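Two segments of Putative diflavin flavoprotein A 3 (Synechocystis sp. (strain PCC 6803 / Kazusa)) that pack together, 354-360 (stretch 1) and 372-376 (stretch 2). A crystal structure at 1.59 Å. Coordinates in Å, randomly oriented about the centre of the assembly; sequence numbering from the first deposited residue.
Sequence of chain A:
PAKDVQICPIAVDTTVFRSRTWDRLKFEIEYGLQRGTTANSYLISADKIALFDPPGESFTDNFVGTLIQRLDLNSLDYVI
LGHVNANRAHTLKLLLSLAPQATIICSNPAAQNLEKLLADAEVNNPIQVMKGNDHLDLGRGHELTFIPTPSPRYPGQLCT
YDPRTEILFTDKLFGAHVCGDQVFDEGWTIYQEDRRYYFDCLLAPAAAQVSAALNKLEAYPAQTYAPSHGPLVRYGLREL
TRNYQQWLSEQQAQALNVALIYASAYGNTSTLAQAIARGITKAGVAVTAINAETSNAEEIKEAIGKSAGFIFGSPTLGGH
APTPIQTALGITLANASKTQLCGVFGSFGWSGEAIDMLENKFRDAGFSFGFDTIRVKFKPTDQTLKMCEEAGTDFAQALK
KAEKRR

Stretch 1 354-360: AIDMLEN
Stretch 2, residues 372-376: DTIRV

Stretch 1 is a length of continuous α-helix, with phi near -60° and psi near -45° throughout, held by the backbone bonds Leu358 N to Ala354 O (3.0 Å), Glu359 N to Ile355 O (2.9 Å) and Asn360 N to Asp356 O (2.9 Å). Stretch 2 is extended, with phi/psi of -66/136 at Asp372, -48/132 at Thr373, -100/122 at Ile374, -120/112 at Arg375 and -111/114 at Val376; residues 374-376 are strand. The helix and strand axes run antiparallel at 177° and approach to 9.8 Å. Two pairs set the register: Ile355 CA lies 7.5 Å from Arg375 CA, and Glu359 CA lies 7.3 Å from Thr373 CA. Four helix residues thus match two residues of extended chain, the basic rule of this contact.

Ala354 makes no contact. Ile355, buried, points its CA-to-CB bond toward stretch 2 and takes the m,t rotamer (chi1 -63°, chi2 171°). Its CG2 meets Thr373 CG2 at 3.4 Å, a tight methyl-to-methyl contact, and also covers one face of the Arg375 guanidinium, 3.8 Å from Arg375 NE. CD1 of Ile355 reaches 3.9 Å from Ile374 O. Contact with Ile374 therefore goes through its backbone, since its CA-to-CB bond points away (rotamer m,t).

The CA-to-CB bond of Asp356 points sideways to stretch 2, but chi1 m (-61°) with chi2 -25° brings its carboxylate nearer. There Asp356 OD1 forms a salt bridge with Arg375 NH2 at 2.6 Å, with an N-H...O angle of 148°; the accompanying bond from Arg375 NE to Asp356 OD1, 3.3 Å and 125°, is weak. Water 1 reinforces the link, donating to Asp356 OD1 at 3.1 Å and accepting from Arg375 NE at 2.6 Å.

Met357 (t,m,m) and Leu358 (m,t) lie out of reach, so the contact resumes at Glu359. Its CA-to-CB bond points toward stretch 2, with chi1 and chi2 both t (178°, 173°) and chi3 53°, which places its two carboxylate oxygens at two different partners. Glu359 OE2 accepts a 2.6 Å hydrogen bond from Thr373 OG1, while Glu359 OE1 forms a salt bridge with Arg375 NH2 at 2.9 Å, with an N-H...O angle of 161°. Thr373, chi1 m (-65°), likewise points toward the helix: its hydroxyl meets Glu359, its methyl Ile355. Asn360 (chi1 -77°, chi2 -28°) does not touch stretch 2.

The CA-to-CB bond of Arg375 points sideways; chi1 m (-65°), chi2 and chi3 t (176°, 171°) and chi4 90° carry its end to the acids. Its NH2 is shared by the two carboxylates, at the guanidinium edge near its plane. Water 3 donates to Glu359 OE2 at 2.6 Å and accepts from Arg375 NH1 at 2.9 Å; water 2 donates to Glu359 OE2 at 3.2 Å and accepts from Thr373 N at 3.3 Å. Asp372 (chi1 -65°, chi2 -38°) and Val376 (chi1 179°) make no contact. The interface buries 272 Å², combining apolar packing with a polar network.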

# COMPACT_ATOMS: atom_id res chain seq x y z
N ALA A 354 23.90 1.62 8.30
CA ALA A 354 23.41 1.88 6.95
C ALA A 354 23.18 3.39 6.74
O ALA A 354 23.49 3.94 5.68
CB ALA A 354 22.13 1.09 6.68
N ILE A 355 22.64 4.05 7.76
CA ILE A 355 22.36 5.48 7.69
C ILE A 355 23.66 6.29 7.63
O ILE A 355 23.79 7.22 6.83
CB ILE A 355 21.51 5.92 8.90
CG1 ILE A 355 20.15 5.22 8.86
CG2 ILE A 355 21.34 7.44 8.91
CD1 ILE A 355 19.31 5.41 10.09
N ASP A 356 24.62 5.92 8.48
CA ASP A 356 25.93 6.56 8.45
C ASP A 356 26.59 6.39 7.08
O ASP A 356 27.12 7.35 6.51
CB ASP A 356 26.84 6.00 9.55
CG ASP A 356 26.28 6.22 10.96
OD1 ASP A 356 25.49 7.17 11.16
OD2 ASP A 356 26.65 5.44 11.86
N MET A 357 26.55 5.16 6.55
CA MET A 357 27.15 4.87 5.25
C MET A 357 26.58 5.78 4.16
O MET A 357 27.31 6.44 3.43
CB MET A 357 26.94 3.40 4.89
CG MET A 357 27.63 2.95 3.60
SD MET A 357 26.68 3.30 2.10
CE MET A 357 25.25 2.23 2.32
N LEU A 358 25.25 5.84 4.08
CA LEU A 358 24.59 6.67 3.09
C LEU A 358 24.90 8.17 3.25
O LEU A 358 25.20 8.86 2.27
CB LEU A 358 23.08 6.45 3.14
CG LEU A 358 22.57 5.10 2.63
CD1 LEU A 358 21.08 4.97 2.89
CD2 LEU A 358 22.88 4.95 1.14
N GLU A 359 24.84 8.66 4.48
CA GLU A 359 25.12 10.07 4.74
C GLU A 359 26.52 10.42 4.25
O GLU A 359 26.73 11.41 3.56
CB GLU A 359 24.95 10.38 6.23
CG GLU A 359 25.26 11.82 6.62
CD GLU A 359 24.94 12.10 8.08
OE1 GLU A 359 25.42 11.36 8.95
OE2 GLU A 359 24.18 13.06 8.34
N ASN A 360 27.48 9.57 4.61
CA ASN A 360 28.88 9.76 4.24
C ASN A 360 29.12 9.73 2.74
O ASN A 360 29.88 10.54 2.22
CB ASN A 360 29.75 8.70 4.90
CG ASN A 360 30.00 8.99 6.34
OD1 ASN A 360 29.99 10.14 6.76
ND2 ASN A 360 30.22 7.94 7.12
N ASP A 372 18.28 17.53 8.21
CA ASP A 372 19.26 16.79 8.99
C ASP A 372 18.91 15.30 8.96
O ASP A 372 17.74 14.94 9.11
CB ASP A 372 19.31 17.32 10.42
CG ASP A 372 19.81 18.75 10.50
OD1 ASP A 372 20.73 19.09 9.73
OD2 ASP A 372 19.29 19.53 11.33
N THR A 373 19.92 14.46 8.76
CA THR A 373 19.74 13.02 8.69
C THR A 373 18.89 12.50 9.85
O THR A 373 19.11 12.86 11.01
CB THR A 373 21.09 12.29 8.68
OG1 THR A 373 21.79 12.64 7.48
CG2 THR A 373 20.89 10.78 8.73
N ILE A 374 17.91 11.67 9.52
CA ILE A 374 16.95 11.18 10.50
C ILE A 374 17.29 9.78 10.98
O ILE A 374 17.38 8.84 10.19
CB ILE A 374 15.53 11.17 9.92
CG1 ILE A 374 15.02 12.60 9.74
CG2 ILE A 374 14.59 10.38 10.81
CD1 ILE A 374 13.77 12.67 8.89
N ARG A 375 17.49 9.64 12.29
CA ARG A 375 17.76 8.35 12.91
C ARG A 375 16.69 8.03 13.95
O ARG A 375 16.59 8.69 14.98
CB ARG A 375 19.15 8.36 13.55
CG ARG A 375 20.28 8.51 12.54
CD ARG A 375 21.64 8.61 13.22
NE ARG A 375 22.74 8.54 12.26
CZ ARG A 375 23.28 9.59 11.65
NH1 ARG A 375 22.81 10.81 11.90
NH2 ARG A 375 24.28 9.43 10.80
N VAL A 376 15.88 7.01 13.68
CA VAL A 376 14.82 6.60 14.59
C VAL A 376 15.11 5.25 15.22
O VAL A 376 15.13 4.23 14.52
CB VAL A 376 13.47 6.51 13.87
CG1 VAL A 376 12.39 6.05 14.85
CG2 VAL A 376 13.11 7.84 13.24
O HOH W 1 22.85 5.97 12.30
O HOH W 2 22.77 15.98 8.25
O HOH W 3 23.77 13.34 10.92